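Local coordinates for CYTH domain-containing protein (Pyrococcus horikoshii, PDB 2EEN) that is of unknown function but belongs to the CYTH family, whose members typically act on triphosphate compounds, and forms a dimer, at residues Glu13-Val18 with Ile122-Val127. Residues are numbered along the deposited sequence; the frame is centred on the assembly and turned at random.
Sequences EIFEKV and ITLDEV
Leu124 is the central side chain of the contact, touching both Phe15 and Val18. The short axes of helix segment 13-18 and strand segment 122-127 approach to 9.5 Å and run antiparallel but oblique, at 144°; Val18 points at the strand, while Phe15 brings its ring across. Phe15 swings its ring beside its backbone N, anti to the carbonyl carbon (chi1 -85°), and lays one face over the base of Leu124, whose CG lies anti to the carbonyl carbon, beside the backbone N. The evidence for a CH-pi contact is that Leu124 CB stands 3.7 Å from the centroid of the Phe15 ring, 10° off the normal. The two slide past each other in opposite directions: Phe15 CZ meets Asp125 O at 3.4 Å, in the ring plane, while Leu124 CD1 reaches back to 3.6 Å from the carbonyl O of Phe15, a van der Waals contact. Val18 meets Leu124 tip to tip, its CG2 3.8 Å from Leu124 CD2, and its CG1, anti to the backbone N, extends the apolar seam to Ile122 CG2 at 4.1 Å. An alanine in place of Phe15 would lack the ring over Leu124 CB and would probably leave the helix less firmly held on the strand. Glu126 forms a salt bridge with Lys132, and Asp125, pointing away, a salt bridge with Arg111 and a hydrogen bond with Tyr170. Helix 12-19 lies obliquely over the CYTH-domain sheet, where strand 120-127 runs between 102-117 and 131-139; Val18 touches Tyr114 and Ile134, and Leu160 of helix 146-160 touches Val18 and Ile122.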
loop_
_atom_site.group_PDB
_atom_site.type_symbol
_atom_site.label_atom_id
_atom_site.label_comp_id
_atom_site.label_asym_id
_atom_site.label_seq_id
_atom_site.Cartn_x
_atom_site.Cartn_y
_atom_site.Cartn_z
ATOM N N GLU A 13 13.587 -36.465 -0.061
ATOM C CA GLU A 13 12.954 -37.415 0.845
ATOM C C GLU A 13 11.744 -36.806 1.548
ATOM O O GLU A 13 10.656 -37.386 1.543
ATOM C CB GLU A 13 13.965 -37.889 1.893
ATOM C CG GLU A 13 13.362 -38.689 3.036
ATOM C CD GLU A 13 14.368 -38.958 4.144
ATOM O OE1 GLU A 13 15.287 -39.777 3.926
ATOM O OE2 GLU A 13 14.240 -38.348 5.228
ATOM N N ILE A 14 11.938 -35.641 2.157
ATOM C CA ILE A 14 10.852 -34.971 2.866
ATOM C C ILE A 14 9.758 -34.561 1.885
ATOM O O ILE A 14 8.569 -34.712 2.171
ATOM C CB ILE A 14 11.376 -33.730 3.630
ATOM C CG1 ILE A 14 12.263 -34.191 4.790
ATOM C CG2 ILE A 14 10.213 -32.898 4.152
ATOM C CD1 ILE A 14 12.950 -33.069 5.543
ATOM N N PHE A 15 10.168 -34.046 0.730
ATOM C CA PHE A 15 9.222 -33.626 -0.300
ATOM C C PHE A 15 8.332 -34.789 -0.729
ATOM O O PHE A 15 7.109 -34.654 -0.789
ATOM C CB PHE A 15 9.975 -33.070 -1.516
ATOM C CG PHE A 15 10.346 -31.610 -1.393
ATOM C CD1 PHE A 15 10.475 -31.008 -0.148
ATOM C CD2 PHE A 15 10.574 -30.843 -2.533
ATOM C CE1 PHE A 15 10.826 -29.663 -0.035
ATOM C CE2 PHE A 15 10.926 -29.498 -2.434
ATOM C CZ PHE A 15 11.051 -28.905 -1.179
ATOM N N GLU A 16 8.943 -35.934 -1.018
ATOM C CA GLU A 16 8.175 -37.097 -1.446
ATOM C C GLU A 16 7.211 -37.591 -0.382
ATOM O O GLU A 16 6.084 -37.977 -0.696
ATOM C CB GLU A 16 9.102 -38.247 -1.840
ATOM C CG GLU A 16 8.991 -38.640 -3.302
ATOM C CD GLU A 16 7.565 -38.949 -3.723
ATOM O OE1 GLU A 16 6.945 -39.862 -3.136
ATOM O OE2 GLU A 16 7.061 -38.278 -4.649
ATOM N N LYS A 17 7.657 -37.583 0.871
ATOM C CA LYS A 17 6.823 -38.047 1.972
ATOM C C LYS A 17 5.581 -37.173 2.078
ATOM O O LYS A 17 4.480 -37.662 2.323
ATOM C CB LYS A 17 7.614 -38.031 3.284
ATOM C CG LYS A 17 6.910 -38.741 4.433
ATOM C CD LYS A 17 7.803 -39.007 5.634
ATOM C CE LYS A 17 7.086 -39.839 6.688
ATOM N NZ LYS A 17 7.944 -39.946 7.899
ATOM N N VAL A 18 5.750 -35.875 1.868
ATOM C CA VAL A 18 4.611 -34.978 1.925
ATOM C C VAL A 18 3.641 -35.287 0.794
ATOM O O VAL A 18 2.425 -35.314 0.996
ATOM C CB VAL A 18 5.060 -33.509 1.820
ATOM C CG1 VAL A 18 3.881 -32.623 1.469
ATOM C CG2 VAL A 18 5.675 -33.074 3.140
ATOM N N ILE A 122 0.987 -27.106 4.574
ATOM C CA ILE A 122 2.421 -27.336 4.451
ATOM C C ILE A 122 2.852 -26.909 3.060
ATOM O O ILE A 122 2.133 -27.124 2.088
ATOM C CB ILE A 122 2.764 -28.829 4.630
ATOM C CG1 ILE A 122 3.001 -29.123 6.107
ATOM C CG2 ILE A 122 3.996 -29.207 3.793
ATOM C CD1 ILE A 122 3.154 -30.592 6.394
ATOM N N THR A 123 4.025 -26.300 2.953
ATOM C CA THR A 123 4.504 -25.919 1.639
ATOM C C THR A 123 5.889 -26.479 1.402
ATOM O O THR A 123 6.728 -26.494 2.304
ATOM C CB THR A 123 4.536 -24.389 1.462
ATOM O OG1 THR A 123 5.426 -23.801 2.422
ATOM C CG2 THR A 123 3.145 -23.821 1.653
ATOM N N LEU A 124 6.109 -26.979 0.194
ATOM C CA LEU A 124 7.414 -27.506 -0.175
ATOM C C LEU A 124 8.005 -26.384 -1.008
ATOM O O LEU A 124 7.497 -26.068 -2.082
ATOM C CB LEU A 124 7.278 -28.772 -1.014
ATOM C CG LEU A 124 6.471 -29.901 -0.376
ATOM C CD1 LEU A 124 6.578 -31.128 -1.263
ATOM C CD2 LEU A 124 6.985 -30.190 1.034
ATOM N N ASP A 125 9.067 -25.773 -0.493
ATOM C CA ASP A 125 9.700 -24.650 -1.173
ATOM C C ASP A 125 11.037 -24.974 -1.815
ATOM O O ASP A 125 11.896 -25.585 -1.196
ATOM C CB ASP A 125 9.936 -23.497 -0.193
ATOM C CG ASP A 125 8.662 -22.962 0.420
ATOM O OD1 ASP A 125 7.556 -23.287 -0.070
ATOM O OD2 ASP A 125 8.776 -22.196 1.398
ATOM N N GLU A 126 11.202 -24.559 -3.068
ATOM C CA GLU A 126 12.468 -24.729 -3.780
ATOM C C GLU A 126 12.877 -23.283 -4.003
ATOM O O GLU A 126 12.367 -22.625 -4.903
ATOM C CB GLU A 126 12.259 -25.424 -5.125
ATOM C CG GLU A 126 13.545 -25.654 -5.895
ATOM C CD GLU A 126 14.451 -26.673 -5.225
ATOM O OE1 GLU A 126 14.058 -27.856 -5.155
ATOM O OE2 GLU A 126 15.550 -26.294 -4.769
ATOM N N VAL A 127 13.789 -22.794 -3.171
ATOM C CA VAL A 127 14.217 -21.401 -3.224
ATOM C C VAL A 127 15.501 -21.218 -4.009
ATOM O O VAL A 127 16.517 -21.837 -3.702
ATOM C CB VAL A 127 14.416 -20.868 -1.794
ATOM C CG1 VAL A 127 14.739 -19.386 -1.804
ATOM C CG2 VAL A 127 13.152 -21.147 -0.976
#